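Transcription antitermination protein NusB (Aquifex aeolicus, PDB 3R2C) probably takes part in transcription antitermination, as a helical RNA-binding factor thought to recognise the boxA sequence of ribosomal RNA operons. Local coordinates at residues 31-35 / 36-40; 72-75 / 76-79; 109-112 / 113-117. All coordinates share one frame; numbering follows the deposited sequence.

How the contacts relate
From the N terminus, contact 1 comes first, where helix 25-36 ends and the chain loops toward helix 41-56; its side chains also touch helix 3-21. Contact 2 follows in the loop from helix 58-66 to helix 79-94, its I74 packing back on helix 58-66. Contact 3 takes the last turn of helix 100-114 and the short link to helix 117-137, and touches helices 3-21, 79-94 and 117-137. Each closes a turn before the next opens, so none nests or crosses. The centres of contacts 2 and 3 lie about 17 Å apart. Both meet nucleotides of chain E, whereas contact 1 stays about 13 Å from the RNA at its nearest atom.

Contact 1 of 3, residues 31-35 / 36-40; sequences EVVEE and KNIKN
V33 and I38 meet where a Schellman motif ends helix 25-36. Its backbone signature is a 6-to-1 bond from I38 N to V33 O, 3.0 Å long and in the carbonyl plane, with a weak bond from N37 N to E34 O at 3.3 Å inside it. N37 is the C-prime residue, and its positive phi of 49° turns the chain out of the helix. One step earlier, K36 N still makes a helical bond to V32 O at 2.9 Å.

The apolar contact belongs to the same motif. The side chains of V33 and I38 cross at about a right angle, V33 CG1 resting 3.9 Å from I38 CB. This methyl lies anti to the backbone N of V33 (chi1 161°), beside its own carbonyl carbon, from where it reaches I38 CB. Both residues also pack on Y44 of helix 41-56, joining the helix end to the next helix.

Charged groups lie around this turn. E35 forms a salt bridge with R17 of helix 3-21 and another with a basic side chain of a neighbouring protein chain. K36 runs alongside V32, then bends at chi3 (78°), and its NZ pairs with D9 and bonds to T10. Along that stem, K36 CD lies 3.8 Å from V32 CG1.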
loop_
_atom_site.group_PDB
_atom_site.type_symbol
_atom_site.label_atom_id
_atom_site.label_comp_id
_atom_site.label_asym_id
_atom_site.label_seq_id
_atom_site.Cartn_x
_atom_site.Cartn_y
_atom_site.Cartn_z
ATOM N N GLU A 31 2.800 -2.075 -13.824
ATOM C CA GLU A 31 1.482 -1.434 -13.818
ATOM C C GLU A 31 1.540 -0.003 -13.270
ATOM O O GLU A 31 0.961 0.925 -13.847
ATOM C CB GLU A 31 0.481 -2.226 -12.972
ATOM C CG GLU A 31 -0.084 -3.459 -13.622
ATOM C CD GLU A 31 -1.096 -4.171 -12.724
ATOM O OE1 GLU A 31 -1.507 -3.595 -11.688
ATOM O OE2 GLU A 31 -1.481 -5.304 -13.056
ATOM N N VAL A 32 2.218 0.177 -12.142
ATOM C CA VAL A 32 2.261 1.499 -11.516
ATOM C C VAL A 32 3.035 2.504 -12.373
ATOM O O VAL A 32 2.630 3.658 -12.507
ATOM C CB VAL A 32 2.842 1.434 -10.088
ATOM C CG1 VAL A 32 3.030 2.847 -9.526
ATOM C CG2 VAL A 32 1.916 0.615 -9.183
ATOM N N VAL A 33 4.145 2.062 -12.954
ATOM C CA VAL A 33 4.964 2.921 -13.804
ATOM C C VAL A 33 4.135 3.426 -14.992
ATOM O O VAL A 33 4.179 4.612 -15.349
ATOM C CB VAL A 33 6.231 2.166 -14.297
ATOM C CG1 VAL A 33 6.839 2.839 -15.529
ATOM C CG2 VAL A 33 7.267 2.051 -13.167
ATOM N N GLU A 34 3.357 2.543 -15.598
ATOM C CA GLU A 34 2.515 2.948 -16.725
ATOM C C GLU A 34 1.400 3.900 -16.298
ATOM O O GLU A 34 1.106 4.853 -17.002
ATOM C CB GLU A 34 1.932 1.720 -17.425
ATOM C CG GLU A 34 3.009 0.804 -17.995
ATOM C CD GLU A 34 2.444 -0.312 -18.856
ATOM O OE1 GLU A 34 1.202 -0.375 -19.014
ATOM O OE2 GLU A 34 3.244 -1.124 -19.375
ATOM N N GLU A 35 0.783 3.654 -15.147
ATOM C CA GLU A 35 -0.303 4.513 -14.675
ATOM C C GLU A 35 0.170 5.909 -14.300
ATOM O O GLU A 35 -0.541 6.885 -14.528
ATOM C CB GLU A 35 -1.000 3.889 -13.469
ATOM C CG GLU A 35 -1.852 2.686 -13.827
ATOM C CD GLU A 35 -2.111 1.799 -12.633
ATOM O OE1 GLU A 35 -1.785 2.231 -11.509
ATOM O OE2 GLU A 35 -2.623 0.674 -12.813
ATOM N N LYS A 36 1.362 6.000 -13.709
ATOM C CA LYS A 36 1.927 7.283 -13.318
ATOM C C LYS A 36 2.759 7.895 -14.439
ATOM O O LYS A 36 3.306 8.983 -14.285
ATOM C CB LYS A 36 2.819 7.126 -12.082
ATOM C CG LYS A 36 2.081 6.757 -10.814
ATOM C CD LYS A 36 3.044 6.686 -9.634
ATOM C CE LYS A 36 3.400 8.077 -9.132
ATOM N NZ LYS A 36 4.559 8.043 -8.210
ATOM N N ASN A 37 2.873 7.183 -15.553
ATOM C CA ASN A 37 3.688 7.636 -16.669
ATOM C C ASN A 37 5.083 8.059 -16.201
ATOM O O ASN A 37 5.539 9.163 -16.506
ATOM C CB ASN A 37 2.989 8.791 -17.403
ATOM C CG ASN A 37 3.529 9.006 -18.811
ATOM O OD1 ASN A 37 4.116 8.104 -19.414
ATOM N ND2 ASN A 37 3.325 10.205 -19.345
ATOM N N ILE A 38 5.750 7.183 -15.450
ATOM C CA ILE A 38 7.130 7.417 -15.061
ATOM C C ILE A 38 7.980 7.331 -16.325
ATOM O O ILE A 38 7.897 6.359 -17.080
ATOM C CB ILE A 38 7.639 6.382 -14.034
ATOM C CG1 ILE A 38 6.719 6.311 -12.807
ATOM C CG2 ILE A 38 9.067 6.711 -13.600
ATOM C CD1 ILE A 38 6.519 7.632 -12.099
ATOM N N LYS A 39 8.790 8.353 -16.557
ATOM C CA LYS A 39 9.571 8.440 -17.781
ATOM C C LYS A 39 11.005 8.907 -17.521
ATOM O O LYS A 39 11.783 9.049 -18.458
ATOM C CB LYS A 39 8.881 9.405 -18.746
ATOM C CG LYS A 39 8.132 10.511 -18.017
ATOM C CD LYS A 39 8.117 11.838 -18.749
ATOM C CE LYS A 39 7.966 12.968 -17.733
ATOM N NZ LYS A 39 7.751 14.314 -18.330
ATOM N N ASN A 40 11.363 9.150 -16.263
ATOM C CA ASN A 40 12.730 9.582 -15.949
ATOM C C ASN A 40 13.529 8.464 -15.297
ATOM O O ASN A 40 13.057 7.809 -14.368
ATOM C CB ASN A 40 12.721 10.810 -15.042
ATOM C CG ASN A 40 12.066 12.012 -15.705
ATOM O OD1 ASN A 40 10.925 12.361 -15.396
ATOM N ND2 ASN A 40 12.778 12.636 -16.644
#

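Contact 2 of 3, residues 72-75 / 76-79; sequences WSID and RLGY. With nucleotides of chain E.
S73 and R76 meet through the backbone, R76 N donating to S73 O at 3.0 Å with an N-H...O angle of 160°. One residue on, L77 N bonds to I74 O at 3.2 Å; both are i to i+3 bonds, the 3-10 pattern. I74 CG1 adds a looser apolar touch, 4.2 Å from L77 CD1.

The side chain of R76 runs to the edge of the W72 indole, and on the R76 side W72 CZ3 lies over one guanidinium face, displaced toward its rim. W72 is modelled in two conformers, however, and this pairing belongs to one of them, so it remains doubtful.

S73 OG donates to D75 OD1 at 2.6 Å, reaching it from above the carboxylate plane. An alanine here lacks the hydroxyl, and the D75 carboxylate is likely to be freer to turn. Further out, R82 bonds to the carbonyl oxygens of I74 and L77.

The last link is to RNA, where G78 N donates to O4 of U8 of chain E at 3.2 Å. A 3-10 turn thus leads into helix 79-94, and the backbone N-H of G78, at the N-cap of that helix, meets uracil O4, consistent with a part in base recognition.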
loop_
_atom_site.group_PDB
_atom_site.type_symbol
_atom_site.label_atom_id
_atom_site.label_comp_id
_atom_site.label_asym_id
_atom_site.label_seq_id
_atom_site.Cartn_x
_atom_site.Cartn_y
_atom_site.Cartn_z
ATOM N N TRP A 72 1.581 -6.934 19.177
ATOM C CA TRP A 72 0.629 -7.082 18.084
ATOM C C TRP A 72 1.283 -7.813 16.896
ATOM O O TRP A 72 2.496 -7.729 16.682
ATOM C CB TRP A 72 0.003 -5.726 17.720
ATOM C CG TRP A 72 -0.648 -5.028 18.929
ATOM C CD1 TRP A 72 -0.006 -4.297 19.891
ATOM C CD2 TRP A 72 -2.046 -5.003 19.287
ATOM N NE1 TRP A 72 -0.904 -3.823 20.815
ATOM C CE2 TRP A 72 -2.162 -4.241 20.471
ATOM C CE3 TRP A 72 -3.206 -5.550 18.726
ATOM C CZ2 TRP A 72 -3.389 -4.011 21.103
ATOM C CZ3 TRP A 72 -4.428 -5.321 19.358
ATOM C CH2 TRP A 72 -4.507 -4.557 20.532
ATOM N N SER A 73 0.470 -8.536 16.136
ATOM C CA SER A 73 0.942 -9.117 14.893
ATOM C C SER A 73 0.836 -8.019 13.808
ATOM O O SER A 73 0.031 -7.076 13.925
ATOM C CB SER A 73 0.172 -10.405 14.528
ATOM O OG SER A 73 -1.235 -10.262 14.632
ATOM N N ILE A 74 1.678 -8.105 12.781
ATOM C CA ILE A 74 1.737 -7.036 11.787
ATOM C C ILE A 74 0.460 -6.989 10.936
ATOM O O ILE A 74 0.147 -5.965 10.335
ATOM C CB ILE A 74 2.985 -7.170 10.891
ATOM C CG1 ILE A 74 3.342 -5.815 10.260
ATOM C CG2 ILE A 74 2.765 -8.250 9.837
ATOM C CD1 ILE A 74 4.647 -5.826 9.455
ATOM N N ASP A 75 -0.302 -8.079 10.911
ATOM C CA ASP A 75 -1.590 -8.055 10.216
ATOM C C ASP A 75 -2.618 -7.113 10.878
ATOM O O ASP A 75 -3.646 -6.809 10.281
ATOM C CB ASP A 75 -2.159 -9.469 10.039
ATOM C CG ASP A 75 -2.316 -10.231 11.362
ATOM O OD1 ASP A 75 -2.465 -9.610 12.437
ATOM O OD2 ASP A 75 -2.317 -11.477 11.304
ATOM N N ARG A 76 -2.332 -6.638 12.090
ATOM C CA ARG A 76 -3.200 -5.656 12.766
ATOM C C ARG A 76 -3.185 -4.290 12.102
ATOM O O ARG A 76 -4.172 -3.555 12.145
ATOM C CB ARG A 76 -2.749 -5.436 14.205
ATOM C CG ARG A 76 -3.012 -6.570 15.128
ATOM C CD ARG A 76 -4.335 -6.385 15.837
ATOM N NE ARG A 76 -4.693 -7.583 16.592
ATOM C CZ ARG A 76 -5.851 -7.748 17.212
ATOM N NH1 ARG A 76 -6.764 -6.787 17.176
ATOM N NH2 ARG A 76 -6.102 -8.881 17.860
ATOM N N LEU A 77 -2.045 -3.922 11.530
ATOM C CA LEU A 77 -1.904 -2.596 10.927
ATOM C C LEU A 77 -2.819 -2.417 9.729
ATOM O O LEU A 77 -3.171 -3.379 9.060
ATOM C CB LEU A 77 -0.452 -2.387 10.498
ATOM C CG LEU A 77 0.597 -2.613 11.594
ATOM C CD1 LEU A 77 1.930 -1.990 11.169
ATOM C CD2 LEU A 77 0.138 -2.037 12.910
ATOM N N GLY A 78 -3.202 -1.178 9.442
ATOM C CA GLY A 78 -3.874 -0.887 8.193
ATOM C C GLY A 78 -2.942 -1.251 7.052
ATOM O O GLY A 78 -1.724 -1.340 7.243
ATOM N N TYR A 79 -3.506 -1.480 5.870
ATOM C CA TYR A 79 -2.710 -1.684 4.664
ATOM C C TYR A 79 -1.813 -0.474 4.350
ATOM O O TYR A 79 -0.681 -0.632 3.913
ATOM C CB TYR A 79 -3.628 -1.987 3.471
ATOM C CG TYR A 79 -4.028 -3.439 3.433
ATOM C CD1 TYR A 79 -5.127 -3.905 4.148
ATOM C CD2 TYR A 79 -3.275 -4.356 2.724
ATOM C CE1 TYR A 79 -5.476 -5.268 4.129
ATOM C CE2 TYR A 79 -3.602 -5.713 2.713
ATOM C CZ TYR A 79 -4.698 -6.162 3.415
ATOM O OH TYR A 79 -5.013 -7.509 3.376
ATOM P P U E 8 -1.184 4.010 20.151
ATOM O OP1 U E 8 -1.106 4.996 21.263
ATOM O OP2 U E 8 -1.222 2.561 20.477
ATOM O "O5'" U E 8 -2.385 4.376 19.173
ATOM C "C5'" U E 8 -2.341 5.559 18.389
ATOM C "C4'" U E 8 -3.447 5.593 17.364
ATOM O "O4'" U E 8 -2.976 5.031 16.098
ATOM C "C3'" U E 8 -4.716 4.805 17.729
ATOM O "O3'" U E 8 -5.867 5.542 17.323
ATOM C "C2'" U E 8 -4.599 3.559 16.859
ATOM O "O2'" U E 8 -5.822 2.917 16.577
ATOM C "C1'" U E 8 -3.976 4.164 15.613
ATOM N N1 U E 8 -3.399 3.184 14.664
ATOM C C2 U E 8 -3.526 3.550 13.332
ATOM O O2 U E 8 -3.999 4.617 12.968
ATOM N N3 U E 8 -3.041 2.630 12.442
ATOM C C4 U E 8 -2.481 1.403 12.733
ATOM O O4 U E 8 -2.100 0.696 11.802
ATOM C C5 U E 8 -2.411 1.078 14.130
ATOM C C6 U E 8 -2.879 1.956 15.026
#

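Contact 3 of 3, residues 109-112 / 113-117; sequences DLVK and KYADE. With nucleotides of chain E.
L110 and Y114 lie side by side on the last turn of helix 100-114, CD2 of the leucine 3.8 Å from CE2 of the tyrosine ring, and the Y114 hydroxyl bonds to D9. Backbone donors close this turn: K113 N bonds to D109 O, Y114 N to L110 O, and A115 N to V111 O at 2.8 Å.

The D109 carboxylate is engaged at both oxygens. OD1 takes N4 of C5 of chain E at 2.8 Å and also N2 of G2 of chain E, while OD2 takes N1 of G2 at 2.7 Å and is paired with K5. A bend at chi3 (48°) turns the end of K112 toward the base of C5, where NZ donates to O2 at 2.9 Å and to N3 at 3.2 Å. D109 and K112, one helical turn apart, thus meet base edges directly, consistent with sequence-specific RNA binding by the NusB family.

E117 is modelled in two conformers; in one of them its OE1 makes a long salt bridge to K112 NZ, 3.7 Å apart, and a water accepts from that NZ and donates to E117 OE2. Beyond the turn, D116 OD1 accepts from A119 N as the N-cap of helix 117-137.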
loop_
_atom_site.group_PDB
_atom_site.type_symbol
_atom_site.label_atom_id
_atom_site.label_comp_id
_atom_site.label_asym_id
_atom_site.label_seq_id
_atom_site.Cartn_x
_atom_site.Cartn_y
_atom_site.Cartn_z
ATOM N N ASP A 109 4.140 11.750 5.032
ATOM C CA ASP A 109 3.299 12.451 4.051
ATOM C C ASP A 109 2.389 11.461 3.319
ATOM O O ASP A 109 1.208 11.743 3.093
ATOM C CB ASP A 109 4.127 13.179 2.983
ATOM C CG ASP A 109 4.482 14.612 3.363
ATOM O OD1 ASP A 109 4.104 15.086 4.452
ATOM O OD2 ASP A 109 5.132 15.282 2.534
ATOM N N LEU A 110 2.949 10.321 2.912
ATOM C CA LEU A 110 2.172 9.318 2.187
ATOM C C LEU A 110 1.062 8.773 3.068
ATOM O O LEU A 110 -0.064 8.550 2.611
ATOM C CB LEU A 110 3.063 8.146 1.760
ATOM C CG LEU A 110 3.968 8.401 0.559
ATOM C CD1 LEU A 110 5.126 7.407 0.571
ATOM C CD2 LEU A 110 3.195 8.314 -0.744
ATOM N N VAL A 111 1.395 8.507 4.327
ATOM C CA VAL A 111 0.399 7.952 5.244
ATOM C C VAL A 111 -0.720 8.973 5.470
ATOM O O VAL A 111 -1.909 8.636 5.485
ATOM C CB VAL A 111 1.030 7.527 6.571
ATOM C CG1 VAL A 111 -0.062 7.092 7.559
ATOM C CG2 VAL A 111 2.039 6.383 6.327
ATOM N N LYS A 112 -0.339 10.234 5.604
ATOM C CA LYS A 112 -1.320 11.280 5.824
ATOM C C LYS A 112 -2.183 11.488 4.584
ATOM O O LYS A 112 -3.354 11.841 4.681
ATOM C CB LYS A 112 -0.611 12.568 6.239
ATOM C CG LYS A 112 -0.216 12.530 7.713
ATOM C CD LYS A 112 0.793 13.604 8.082
ATOM C CE LYS A 112 0.410 14.971 7.569
ATOM N NZ LYS A 112 1.334 16.007 8.119
ATOM N N LYS A 113 -1.613 11.235 3.416
ATOM C CA LYS A 113 -2.326 11.474 2.171
ATOM C C LYS A 113 -3.365 10.396 1.895
ATOM O O LYS A 113 -4.463 10.706 1.444
ATOM C CB LYS A 113 -1.348 11.534 1.005
ATOM C CG LYS A 113 -2.007 11.656 -0.370
ATOM C CD LYS A 113 -0.924 11.632 -1.439
ATOM C CE LYS A 113 -1.417 12.133 -2.787
ATOM N NZ LYS A 113 -0.421 11.824 -3.866
ATOM N N TYR A 114 -3.026 9.134 2.145
ATOM C CA TYR A 114 -3.935 8.047 1.798
ATOM C C TYR A 114 -4.698 7.506 3.005
ATOM O O TYR A 114 -5.627 6.723 2.836
ATOM C CB TYR A 114 -3.174 6.911 1.103
ATOM C CG TYR A 114 -2.485 7.330 -0.179
ATOM C CD1 TYR A 114 -3.214 7.845 -1.256
ATOM C CD2 TYR A 114 -1.109 7.186 -0.324
ATOM C CE1 TYR A 114 -2.577 8.220 -2.448
ATOM C CE2 TYR A 114 -0.468 7.550 -1.508
ATOM C CZ TYR A 114 -1.204 8.070 -2.560
ATOM O OH TYR A 114 -0.558 8.426 -3.723
ATOM N N ALA A 115 -4.278 7.889 4.209
ATOM C CA ALA A 115 -5.008 7.564 5.431
ATOM C C ALA A 115 -5.293 8.888 6.166
ATOM O O ALA A 115 -5.797 9.816 5.551
ATOM C CB ALA A 115 -4.220 6.580 6.306
ATOM N N ASP A 116 -4.974 9.002 7.454
ATOM C CA ASP A 116 -5.237 10.260 8.176
ATOM C C ASP A 116 -4.087 10.645 9.108
ATOM O O ASP A 116 -3.045 9.991 9.103
ATOM C CB ASP A 116 -6.573 10.189 8.939
ATOM C CG ASP A 116 -6.666 8.992 9.888
ATOM O OD1 ASP A 116 -5.625 8.449 10.326
ATOM O OD2 ASP A 116 -7.808 8.583 10.196
ATOM N N GLU A 117 -4.277 11.692 9.904
ATOM C CA GLU A 117 -3.220 12.178 10.784
ATOM C C GLU A 117 -2.956 11.213 11.933
ATOM O O GLU A 117 -1.826 11.095 12.399
ATOM C CB GLU A 117 -3.589 13.556 11.339
ATOM C CG GLU A 117 -3.795 14.605 10.264
ATOM C CD GLU A 117 -2.527 15.382 9.944
ATOM O OE1 GLU A 117 -1.427 14.937 10.343
ATOM O OE2 GLU A 117 -2.638 16.447 9.302
ATOM P P C E 5 9.584 16.445 13.632
ATOM O OP1 C E 5 9.468 17.896 13.377
ATOM O OP2 C E 5 10.550 15.973 14.647
ATOM O "O5'" C E 5 8.147 15.835 13.932
ATOM C "C5'" C E 5 7.138 16.619 14.537
ATOM C "C4'" C E 5 5.768 16.074 14.239
ATOM O "O4'" C E 5 5.474 16.245 12.815
ATOM C "C3'" C E 5 5.568 14.580 14.547
ATOM O "O3'" C E 5 4.292 14.384 15.173
ATOM C "C2'" C E 5 5.585 13.940 13.153
ATOM O "O2'" C E 5 4.874 12.727 13.051
ATOM C "C1'" C E 5 4.945 15.039 12.311
ATOM N N1 C E 5 5.205 14.931 10.843
ATOM C C2 C E 5 4.165 15.267 9.963
ATOM O O2 C E 5 3.112 15.711 10.423
ATOM N N3 C E 5 4.324 15.139 8.626
ATOM C C4 C E 5 5.453 14.653 8.136
ATOM N N4 C E 5 5.530 14.542 6.805
ATOM C C5 C E 5 6.530 14.277 8.993
ATOM C C6 C E 5 6.353 14.419 10.321
ATOM P P G E 2 13.391 23.073 1.357
ATOM O OP1 G E 2 12.409 24.064 0.948
ATOM O OP2 G E 2 14.827 23.449 1.401
ATOM O "O5'" G E 2 12.953 22.426 2.740
ATOM C "C5'" G E 2 12.661 23.213 3.881
ATOM C "C4'" G E 2 11.766 22.456 4.836
ATOM O "O4'" G E 2 10.449 22.290 4.248
ATOM C "C3'" G E 2 12.197 21.024 5.157
ATOM O "O3'" G E 2 13.216 20.956 6.137
ATOM C "C2'" G E 2 10.892 20.372 5.597
ATOM O "O2'" G E 2 10.596 20.686 6.949
ATOM C "C1'" G E 2 9.873 21.073 4.690
ATOM N N9 G E 2 9.517 20.255 3.511
ATOM C C8 G E 2 10.117 20.245 2.279
ATOM N N7 G E 2 9.574 19.383 1.464
ATOM C C5 G E 2 8.563 18.783 2.200
ATOM C C6 G E 2 7.637 17.769 1.834
ATOM O O6 G E 2 7.527 17.192 0.739
ATOM N N1 G E 2 6.773 17.459 2.881
ATOM C C2 G E 2 6.818 18.036 4.125
ATOM N N2 G E 2 5.901 17.605 4.992
ATOM N N3 G E 2 7.685 18.981 4.480
ATOM C C4 G E 2 8.520 19.305 3.471
HETATM O O HOH W 1 -0.737 18.058 8.201
#